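Local coordinates for aerotolerance-related membrane protein (Bacteroides fragilis, PDB 4JDU) that binds calcium through a von Willebrand factor type A domain and is a membrane protein probably linked to aerotolerance, at residues A[14-19]-A[114-119]. The protein carries 6 engineered substitutions. Sequence-based numbering, arbitrary orientation.
Sequences ALDISN and VITDGE. With CA (calcium ion), chain C.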
ATOM      1  N   ALA A  14      -2.871  -1.568  -3.204  1.00 13.89           N
ATOM      2  CA  ALA A  14      -1.627  -2.329  -3.265  1.00 11.98           C
ATOM      3  C   ALA A  14      -0.940  -2.205  -1.914  1.00 12.14           C
ATOM      4  O   ALA A  14      -0.408  -1.141  -1.584  1.00 13.77           O
ATOM      5  CB  ALA A  14      -0.726  -1.819  -4.391  1.00 14.52           C
ATOM      6  N   LEU A  15      -0.987  -3.279  -1.132  1.00 13.83           N
ATOM      7  CA  LEU A  15      -0.495  -3.262   0.244  1.00 12.19           C
ATOM      8  C   LEU A  15       0.868  -3.915   0.361  1.00 12.56           C
ATOM      9  O   LEU A  15       1.034  -5.089   0.026  1.00 12.97           O
ATOM     10  CB  LEU A  15      -1.479  -3.973   1.173  1.00 14.34           C
ATOM     11  CG  LEU A  15      -1.035  -4.198   2.627  1.00 12.97           C
ATOM     12  CD1 LEU A  15      -0.884  -2.883   3.369  1.00 15.17           C
ATOM     13  CD2 LEU A  15      -2.062  -5.060   3.306  1.00 14.94           C
ATOM     14  N   ASP A  16       1.833  -3.146   0.849  1.00 14.42           N
ATOM     15  CA  ASP A  16       3.166  -3.642   1.187  1.00 12.89           C
ATOM     16  C   ASP A  16       3.073  -4.597   2.383  1.00 14.65           C
ATOM     17  O   ASP A  16       2.653  -4.190   3.467  1.00 15.28           O
ATOM     18  CB  ASP A  16       4.017  -2.422   1.570  1.00 13.42           C
ATOM     19  CG  ASP A  16       5.502  -2.708   1.617  1.00 16.59           C
ATOM     20  OD1 ASP A  16       5.904  -3.849   1.921  1.00 15.84           O
ATOM     21  OD2 ASP A  16       6.281  -1.751   1.376  1.00 18.68           O
ATOM     22  N   ILE A  17       3.457  -5.857   2.191  1.00 12.52           N
ATOM     23  CA  ILE A  17       3.526  -6.809   3.304  1.00 14.04           C
ATOM     24  C   ILE A  17       4.954  -7.314   3.523  1.00 14.86           C
ATOM     25  O   ILE A  17       5.181  -8.385   4.108  1.00 15.49           O
ATOM     26  CB  ILE A  17       2.521  -7.973   3.153  1.00 12.65           C
ATOM     27  CG1 ILE A  17       2.828  -8.831   1.923  1.00 13.19           C
ATOM     28  CG2 ILE A  17       1.092  -7.417   3.089  1.00 14.11           C
ATOM     29  CD1 ILE A  17       2.074 -10.163   1.954  1.00 16.08           C
ATOM     30  N   SER A  18       5.917  -6.509   3.077  1.00 15.36           N
ATOM     31  CA  SER A  18       7.325  -6.831   3.272  1.00 16.30           C
ATOM     32  C   SER A  18       7.693  -6.735   4.740  1.00 15.96           C
ATOM     33  O   SER A  18       6.956  -6.167   5.553  1.00 15.23           O
ATOM     34  CB  SER A  18       8.222  -5.923   2.422  1.00 20.48           C
ATOM     35  OG  SER A  18       8.199  -4.572   2.862  1.00 19.44           O
ATOM     36  N   ASN A  19       8.853  -7.278   5.076  1.00 17.08           N
ATOM     37  CA  ASN A  19       9.243  -7.403   6.471  0.51 17.15           C
ATOM     38  C   ASN A  19       9.326  -6.069   7.220  1.00 16.43           C
ATOM     39  O   ASN A  19       9.014  -6.007   8.401  1.00 15.68           O
ATOM     40  CB  ASN A  19      10.551  -8.185   6.598  0.51 20.36           C
ATOM     41  CG  ASN A  19      10.420  -9.372   7.526  0.51 28.77           C
ATOM     42  OD1 ASN A  19      10.622  -9.250   8.734  0.51 31.70           O
ATOM     43  ND2 ASN A  19      10.048 -10.520   6.975  0.51 32.57           N
ATOM     44  N   VAL A 114      -1.463   2.833  -3.101  1.00 13.49           N
ATOM     45  CA  VAL A 114      -0.304   2.105  -2.590  1.00 13.56           C
ATOM     46  C   VAL A 114      -0.119   2.434  -1.115  1.00 12.40           C
ATOM     47  O   VAL A 114      -0.064   3.609  -0.752  1.00 14.36           O
ATOM     48  CB  VAL A 114       0.979   2.474  -3.362  1.00 13.46           C
ATOM     49  CG1 VAL A 114       2.143   1.628  -2.892  1.00 16.04           C
ATOM     50  CG2 VAL A 114       0.776   2.284  -4.868  1.00 13.98           C
ATOM     51  N   ILE A 115      -0.051   1.401  -0.271  1.00 11.91           N
ATOM     52  CA  ILE A 115       0.141   1.571   1.173  1.00 12.51           C
ATOM     53  C   ILE A 115       1.460   0.916   1.577  1.00 12.76           C
ATOM     54  O   ILE A 115       1.629  -0.297   1.470  1.00 13.85           O
ATOM     55  CB  ILE A 115      -1.046   0.996   1.967  1.00 14.05           C
ATOM     56  CG1 ILE A 115      -2.352   1.540   1.375  1.00 18.03           C
ATOM     57  CG2 ILE A 115      -0.936   1.350   3.434  1.00 17.54           C
ATOM     58  CD1 ILE A 115      -3.597   1.081   2.078  1.00 19.08           C
ATOM     59  N   THR A 116       2.412   1.732   2.019  1.00 14.34           N
ATOM     60  CA  THR A 116       3.794   1.287   2.111  1.00 13.66           C
ATOM     61  C   THR A 116       4.598   2.212   3.007  1.00 13.86           C
ATOM     62  O   THR A 116       4.180   3.335   3.267  1.00 16.20           O
ATOM     63  CB  THR A 116       4.441   1.264   0.689  1.00 13.74           C
ATOM     64  OG1 THR A 116       5.780   0.765   0.757  1.00 14.29           O
ATOM     65  CG2 THR A 116       4.456   2.675   0.056  1.00 14.32           C
ATOM     66  N   ASP A 117       5.756   1.747   3.469  1.00 15.00           N
ATOM     67  CA  ASP A 117       6.696   2.629   4.156  1.00 16.69           C
ATOM     68  C   ASP A 117       7.662   3.246   3.143  1.00 17.53           C
ATOM     69  O   ASP A 117       8.545   4.038   3.501  1.00 21.19           O
ATOM     70  CB  ASP A 117       7.428   1.892   5.281  1.00 18.09           C
ATOM     71  CG  ASP A 117       8.100   0.612   4.817  1.00 18.61           C
ATOM     72  OD1 ASP A 117       8.471   0.518   3.622  1.00 19.05           O
ATOM     73  OD2 ASP A 117       8.272  -0.293   5.658  1.00 19.03           O
ATOM     74  N   GLY A 118       7.494   2.866   1.883  1.00 19.34           N
ATOM     75  CA  GLY A 118       8.220   3.495   0.794  1.00 25.36           C
ATOM     76  C   GLY A 118       9.681   3.122   0.737  1.00 28.31           C
ATOM     77  O   GLY A 118      10.421   3.637  -0.109  1.00 34.48           O
ATOM     78  N   GLU A 119      10.119   2.244   1.634  1.00 27.36           N
ATOM     79  CA  GLU A 119      11.485   1.741   1.587  1.00 35.46           C
ATOM     80  C   GLU A 119      11.659   0.880   0.353  1.00 44.02           C
ATOM     81  O   GLU A 119      11.889  -0.327   0.462  1.00 35.25           O
ATOM     82  CB  GLU A 119      11.796   0.900   2.817  1.00 38.02           C
ATOM     83  CG  GLU A 119      12.141   1.709   4.033  1.00 44.79           C
ATOM     84  CD  GLU A 119      13.208   1.050   4.878  1.00 47.09           C
ATOM     85  OE1 GLU A 119      13.938   1.780   5.583  1.00 50.53           O
ATOM     86  OE2 GLU A 119      13.311  -0.197   4.847  1.00 46.71           O
TER
HETATM   87 CA    CA C 302       9.952  -3.095   2.869  0.54 16.09          CA
HETATM   88  O   HOH W   1      12.222  -2.225   3.287  1.00 52.55           O
HETATM   89  O   HOH W   2      11.282  -5.124   3.923  1.00 30.70           O
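Asp16 and Thr116 meet where two central parallel strands of the von Willebrand factor type A fold run out into the metal-binding loops. The sequence Asp-Ile-Ser-Asn-Ser of 16-20 matches the DxSxS signature of the MIDAS site, and the bound calcium ion is consistent with that. Strands 14-16 and 114-116 are neighbours, directions 7° apart.

Two backbone bonds set the register: Ile115 N donates to Ala14 O, and Asp16 N to Ile115 O at 2.9 Å with an N-H...O angle of 168°. The apolar contacts split between the sheet faces. Leu15 CD1 lies 4.1 Å from Ile115 CB on the face where both touch Ile38 of helix 37-43; Ala14 CB and Val114 CG2 are on the other, which helix 91-99 packs against.

The polar contacts centre on the Asp16 carboxylate. With CG anti to the backbone N (chi1 -166°), it bridges the two strand ends: OD2 receives Thr116 OG1 at 2.6 Å through its anti lone pair, while OD1 accepts both Ser18 N, forming an Asx turn, and Ser18 OG at 2.6 Å. Thr116 OG1 accepts from Gly118 N, an ST turn. The two bonds on OD1 make Asp16 a second-shell residue that positions Ser18, a first-shell ligand.

Ser18 OG binds the calcium ion at 2.3 Å, with two waters, Ser20 and Thr89 as further ligands. Asp117 does not coordinate it: OD2 pairs with Ser20 and Arg30, a charge partner that may offset the repulsion between OD1 and Asp16 OD2, 3.9 Å apart. Glu119 reaches the metal indirectly, its OE2 accepting at 2.8 Å from a calcium-bound water O.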